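PDB 1OJQ: Adp-ribosyltransferase from Staphylococcus aureus, which transfers ADP-ribose from NAD+ to a target protein, probably a Rho GTPase as in other C3-type exoenzymes. Local coordinates for residues Phe6-Gly16 against Thr139-Leu147. Sequence-based numbering, arbitrary orientation.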
ATOM      1  N   PHE A   6       5.672 -13.456   0.507  1.00  8.72           N
ATOM      2  CA  PHE A   6       5.008 -14.389  -0.389  1.00  9.00           C
ATOM      3  C   PHE A   6       5.355 -14.187  -1.854  1.00 11.44           C
ATOM      4  O   PHE A   6       5.278 -13.056  -2.351  1.00 13.15           O
ATOM      5  CB  PHE A   6       3.472 -14.273  -0.249  1.00  6.18           C
ATOM      6  CG  PHE A   6       3.022 -14.745   1.131  1.00  8.70           C
ATOM      7  CD1 PHE A   6       2.861 -16.098   1.400  1.00  6.90           C
ATOM      8  CD2 PHE A   6       2.777 -13.825   2.135  1.00 10.34           C
ATOM      9  CE1 PHE A   6       2.459 -16.510   2.661  1.00  9.45           C
ATOM     10  CE2 PHE A   6       2.372 -14.235   3.399  1.00  9.40           C
ATOM     11  CZ  PHE A   6       2.213 -15.580   3.662  1.00 12.62           C
ATOM     12  N   THR A   7       5.682 -15.294  -2.517  1.00  9.19           N
ATOM     13  CA  THR A   7       5.783 -15.284  -3.971  1.00  8.33           C
ATOM     14  C   THR A   7       4.796 -16.269  -4.609  1.00 10.27           C
ATOM     15  O   THR A   7       4.526 -16.202  -5.813  1.00 14.88           O
ATOM     16  CB  THR A   7       7.197 -15.628  -4.475  1.00 15.24           C
ATOM     17  OG1 THR A   7       7.590 -16.921  -3.982  1.00 16.07           O
ATOM     18  CG2 THR A   7       8.194 -14.612  -3.948  1.00 13.56           C
ATOM     19  N   ASP A   8       4.279 -17.170  -3.806  1.00  8.67           N
ATOM     20  CA  ASP A   8       3.357 -18.217  -4.265  1.00 10.07           C
ATOM     21  C   ASP A   8       1.910 -17.818  -3.975  1.00 10.55           C
ATOM     22  O   ASP A   8       1.593 -17.654  -2.782  1.00 10.29           O
ATOM     23  CB  ASP A   8       3.666 -19.523  -3.549  1.00 15.44           C
ATOM     24  CG  ASP A   8       2.732 -20.636  -3.997  0.50 17.06           C
ATOM     25  OD1 ASP A   8       3.072 -21.303  -4.999  0.50 16.67           O
ATOM     26  OD2 ASP A   8       1.684 -20.821  -3.346  0.50  9.98           O
ATOM     27  N   LEU A   9       1.107 -17.667  -5.019  1.00  6.98           N
ATOM     28  CA  LEU A   9      -0.285 -17.256  -4.873  1.00 10.19           C
ATOM     29  C   LEU A   9      -1.067 -18.145  -3.921  1.00  9.52           C
ATOM     30  O   LEU A   9      -1.896 -17.673  -3.134  1.00 10.14           O
ATOM     31  CB  LEU A   9      -0.940 -17.267  -6.260  1.00 14.64           C
ATOM     32  CG  LEU A   9      -0.486 -16.135  -7.192  1.00 11.46           C
ATOM     33  CD1 LEU A   9      -1.109 -16.325  -8.571  1.00  8.02           C
ATOM     34  CD2 LEU A   9      -0.830 -14.779  -6.596  1.00 10.42           C
ATOM     35  N   VAL A  10      -0.814 -19.448  -3.983  1.00 11.44           N
ATOM     36  CA  VAL A  10      -1.561 -20.382  -3.142  1.00  9.52           C
ATOM     37  C   VAL A  10      -1.227 -20.179  -1.677  1.00  9.82           C
ATOM     38  O   VAL A  10      -2.128 -20.168  -0.825  1.00  9.65           O
ATOM     39  CB  VAL A  10      -1.283 -21.830  -3.584  1.00 10.55           C
ATOM     40  CG1 VAL A  10      -1.826 -22.818  -2.565  1.00 22.21           C
ATOM     41  CG2 VAL A  10      -1.889 -22.080  -4.955  1.00 15.63           C
ATOM     42  N   GLU A  11       0.057 -19.966  -1.349  1.00  7.93           N
ATOM     43  CA  GLU A  11       0.389 -19.710   0.046  1.00 10.13           C
ATOM     44  C   GLU A  11      -0.067 -18.352   0.541  1.00  5.40           C
ATOM     45  O   GLU A  11      -0.460 -18.214   1.708  1.00  8.42           O
ATOM     46  CB  GLU A  11       1.916 -19.818   0.290  1.00 14.47           C
ATOM     47  CG  GLU A  11       2.466 -21.218   0.046  1.00 14.12           C
ATOM     48  CD  GLU A  11       2.067 -22.223   1.109  1.00 12.22           C
ATOM     49  OE1 GLU A  11       2.337 -23.438   0.909  1.00 24.35           O
ATOM     50  OE2 GLU A  11       1.500 -21.876   2.155  1.00 19.69           O
ATOM     51  N   ALA A  12      -0.009 -17.318  -0.293  1.00 10.05           N
ATOM     52  CA  ALA A  12      -0.543 -16.028   0.153  1.00  7.61           C
ATOM     53  C   ALA A  12      -2.036 -16.125   0.467  1.00  5.53           C
ATOM     54  O   ALA A  12      -2.487 -15.580   1.469  1.00  8.39           O
ATOM     55  CB  ALA A  12      -0.267 -14.959  -0.897  1.00 10.50           C
ATOM     56  N   THR A  13      -2.809 -16.814  -0.393  1.00  7.66           N
ATOM     57  CA  THR A  13      -4.236 -17.001  -0.147  1.00  8.07           C
ATOM     58  C   THR A  13      -4.479 -17.719   1.166  1.00 10.59           C
ATOM     59  O   THR A  13      -5.365 -17.370   1.956  1.00  9.15           O
ATOM     60  CB  THR A  13      -4.900 -17.793  -1.297  1.00 11.03           C
ATOM     61  OG1 THR A  13      -5.028 -16.934  -2.445  1.00 11.32           O
ATOM     62  CG2 THR A  13      -6.302 -18.233  -0.909  1.00 13.10           C
ATOM     63  N   LYS A  14      -3.695 -18.760   1.441  1.00  9.61           N
ATOM     64  CA  LYS A  14      -3.883 -19.515   2.687  1.00 11.22           C
ATOM     65  C   LYS A  14      -3.686 -18.618   3.896  1.00 11.00           C
ATOM     66  O   LYS A  14      -4.450 -18.555   4.867  1.00  9.12           O
ATOM     67  CB  LYS A  14      -2.891 -20.688   2.674  1.00 11.06           C
ATOM     68  CG  LYS A  14      -3.006 -21.605   3.885  1.00 15.82           C
ATOM     69  CD  LYS A  14      -2.020 -22.759   3.729  1.00 16.65           C
ATOM     70  CE  LYS A  14      -1.763 -23.427   5.075  1.00 26.97           C
ATOM     71  NZ  LYS A  14      -0.442 -24.130   5.022  1.00 60.66           N
ATOM     72  N   TRP A  15      -2.584 -17.861   3.854  1.00  8.90           N
ATOM     73  CA  TRP A  15      -2.250 -16.940   4.948  1.00  9.14           C
ATOM     74  C   TRP A  15      -3.316 -15.860   5.055  1.00  8.10           C
ATOM     75  O   TRP A  15      -3.847 -15.621   6.136  1.00  9.42           O
ATOM     76  CB  TRP A  15      -0.876 -16.309   4.749  1.00 10.96           C
ATOM     77  CG  TRP A  15      -0.330 -15.465   5.861  1.00  7.20           C
ATOM     78  CD1 TRP A  15       0.399 -15.891   6.935  1.00  9.26           C
ATOM     79  CD2 TRP A  15      -0.458 -14.046   6.023  1.00  6.60           C
ATOM     80  NE1 TRP A  15       0.734 -14.840   7.758  1.00  8.45           N
ATOM     81  CE2 TRP A  15       0.212 -13.691   7.208  1.00  8.99           C
ATOM     82  CE3 TRP A  15      -1.082 -13.047   5.269  1.00 12.29           C
ATOM     83  CZ2 TRP A  15       0.278 -12.374   7.655  1.00 14.45           C
ATOM     84  CZ3 TRP A  15      -1.031 -11.738   5.694  1.00 10.34           C
ATOM     85  CH2 TRP A  15      -0.350 -11.434   6.880  1.00 13.76           C
ATOM     86  N   GLY A  16      -3.622 -15.224   3.922  1.00  8.07           N
ATOM     87  CA  GLY A  16      -4.652 -14.203   3.937  1.00  8.95           C
ATOM     88  C   GLY A  16      -5.994 -14.680   4.458  1.00  8.69           C
ATOM     89  O   GLY A  16      -6.616 -13.922   5.226  1.00 10.64           O
ATOM     90  N   THR A 139      -2.421  -2.407  -0.741  1.00  8.62           N
ATOM     91  CA  THR A 139      -1.151  -3.092  -0.914  1.00  4.83           C
ATOM     92  C   THR A 139      -1.445  -4.523  -1.331  1.00  7.63           C
ATOM     93  O   THR A 139      -2.629  -4.879  -1.363  1.00  8.08           O
ATOM     94  CB  THR A 139      -0.310  -3.124   0.381  1.00  7.48           C
ATOM     95  OG1 THR A 139      -0.924  -4.024   1.331  1.00  6.91           O
ATOM     96  CG2 THR A 139      -0.267  -1.751   1.041  1.00  9.17           C
ATOM     97  N   GLN A 140      -0.422  -5.310  -1.637  1.00  5.53           N
ATOM     98  CA  GLN A 140      -0.655  -6.709  -1.984  1.00  7.20           C
ATOM     99  C   GLN A 140       0.426  -7.609  -1.394  1.00  6.32           C
ATOM    100  O   GLN A 140       1.594  -7.240  -1.217  1.00  7.36           O
ATOM    101  CB  GLN A 140      -0.784  -6.911  -3.493  1.00 16.69           C
ATOM    102  CG  GLN A 140       0.324  -6.474  -4.402  1.00 13.95           C
ATOM    103  CD  GLN A 140      -0.003  -6.507  -5.885  1.00 16.06           C
ATOM    104  OE1 GLN A 140      -0.951  -7.144  -6.359  1.00 11.91           O
ATOM    105  NE2 GLN A 140       0.812  -5.813  -6.675  1.00  4.35           N
ATOM    106  N   LEU A 141       0.008  -8.846  -1.102  1.00  4.91           N
ATOM    107  CA  LEU A 141       0.972  -9.813  -0.562  1.00  8.08           C
ATOM    108  C   LEU A 141       1.950 -10.332  -1.601  1.00  7.59           C
ATOM    109  O   LEU A 141       3.092 -10.673  -1.283  1.00 11.35           O
ATOM    110  CB  LEU A 141       0.270 -11.051   0.019  1.00 12.01           C
ATOM    111  CG  LEU A 141      -0.317 -10.963   1.419  1.00 14.72           C
ATOM    112  CD1 LEU A 141      -1.074 -12.262   1.724  1.00 17.65           C
ATOM    113  CD2 LEU A 141       0.744 -10.674   2.477  1.00  8.04           C
ATOM    114  N   VAL A 142       1.511 -10.436  -2.848  1.00  9.09           N
ATOM    115  CA  VAL A 142       2.358 -10.893  -3.958  1.00  6.14           C
ATOM    116  C   VAL A 142       2.546  -9.745  -4.942  1.00  8.18           C
ATOM    117  O   VAL A 142       1.591  -9.254  -5.552  1.00  8.48           O
ATOM    118  CB  VAL A 142       1.770 -12.111  -4.676  1.00  7.50           C
ATOM    119  CG1 VAL A 142       2.668 -12.590  -5.811  1.00 10.42           C
ATOM    120  CG2 VAL A 142       1.545 -13.244  -3.671  1.00 10.87           C
ATOM    121  N   SER A 143       3.794  -9.294  -5.070  1.00  8.95           N
ATOM    122  CA  SER A 143       4.031  -8.093  -5.862  1.00  9.12           C
ATOM    123  C   SER A 143       3.595  -8.323  -7.304  1.00  9.81           C
ATOM    124  O   SER A 143       4.036  -9.314  -7.895  1.00 10.54           O
ATOM    125  CB  SER A 143       5.514  -7.710  -5.822  1.00 13.97           C
ATOM    126  OG  SER A 143       5.711  -6.550  -6.624  1.00 13.90           O
ATOM    127  N   GLY A 144       2.765  -7.464  -7.868  1.00 10.52           N
ATOM    128  CA  GLY A 144       2.316  -7.532  -9.246  1.00 14.88           C
ATOM    129  C   GLY A 144       1.238  -8.542  -9.555  1.00 11.69           C
ATOM    130  O   GLY A 144       0.879  -8.832 -10.705  1.00 10.91           O
ATOM    131  N   ALA A 145       0.653  -9.141  -8.521  1.00  8.21           N
ATOM    132  CA  ALA A 145      -0.417 -10.104  -8.747  1.00  9.45           C
ATOM    133  C   ALA A 145      -1.584  -9.438  -9.471  1.00  8.98           C
ATOM    134  O   ALA A 145      -2.157  -8.474  -8.967  1.00 12.45           O
ATOM    135  CB  ALA A 145      -0.880 -10.696  -7.422  1.00  9.52           C
ATOM    136  N   ALA A 146      -1.920  -9.979 -10.647  1.00  9.35           N
ATOM    137  CA  ALA A 146      -3.066  -9.500 -11.406  1.00  8.55           C
ATOM    138  C   ALA A 146      -2.878  -8.056 -11.868  1.00 11.93           C
ATOM    139  O   ALA A 146      -3.866  -7.454 -12.314  1.00 15.76           O
ATOM    140  CB  ALA A 146      -4.325  -9.637 -10.566  1.00 10.99           C
ATOM    141  N   LEU A 147      -1.661  -7.539 -11.789  1.00  7.61           N
ATOM    142  CA  LEU A 147      -1.395  -6.166 -12.197  1.00 10.45           C
ATOM    143  C   LEU A 147      -0.222  -6.066 -13.174  1.00 14.25           C
ATOM    144  O   LEU A 147       0.757  -6.801 -13.119  1.00 13.21           O
ATOM    145  CB  LEU A 147      -1.131  -5.277 -10.976  1.00  9.86           C
ATOM    146  CG  LEU A 147      -2.361  -5.043 -10.085  1.00 14.15           C
ATOM    147  CD1 LEU A 147      -1.948  -4.405  -8.768  1.00 24.26           C
ATOM    148  CD2 LEU A 147      -3.390  -4.189 -10.810  1.00 13.38           C
TER
HETATM  149  O   HOH W   1       4.543 -10.886   0.899  1.00  9.57           O
HETATM  150  O   HOH W   2       5.967 -10.971  -4.053  1.00 11.11           O
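Leu141 packs its side chain against Phe6, in the loop before helix 9-23, and against Ala12 and Trp15 of the helix. Its CB already lies beside the methyl of Ala12, CB to CB 4.0 Å. With CG anti to its own carbonyl carbon (chi1 -81°), the chain runs on toward the helix and forks. The branch CD1 settles 3.6 Å from Trp15 CE3 and also touches Ala12 O, while CD2 touches both aromatic residues, 3.8 Å from Phe6 CD2 and close to Trp15 CZ3. A leucine suits this place because its two methyls can serve two rings at once. The rings meet each other as well: Phe6 CE2 lies over one face of the indole near its rim, and Ala12 CA likewise over one face of the phenyl ring. Trp15 turns its indole nitrogen away from this apolar cluster, to a hydrogen bond with Asp79.

In the ADP-ribosyltransferase fold, this joins the N-terminal helix to the end of strand 137-140, where Gln140 binds NAD+, and to the type II turn from Val142 to Ala145. Val142 continues the packing by placing CG2 3.7 Å from Ala12 CB; the small alanine lets the loop come close to the helix. Leu9 extends CD2 to Val142 CG2 and Ala145 CB, the side chains of Leu9 and Val142 crossing at about a right angle.

No direct hydrogen bond joins the two segments. Instead, one water accepts from Phe6 N and donates to Leu141 O at 2.6 Å, and another donates to Phe6 O and accepts from Ser143 N. Asp8 suits the N-cap position, since its short carboxylate can reach forward to the first turn, where in one of its two conformers OD2 accepts from Glu11 N.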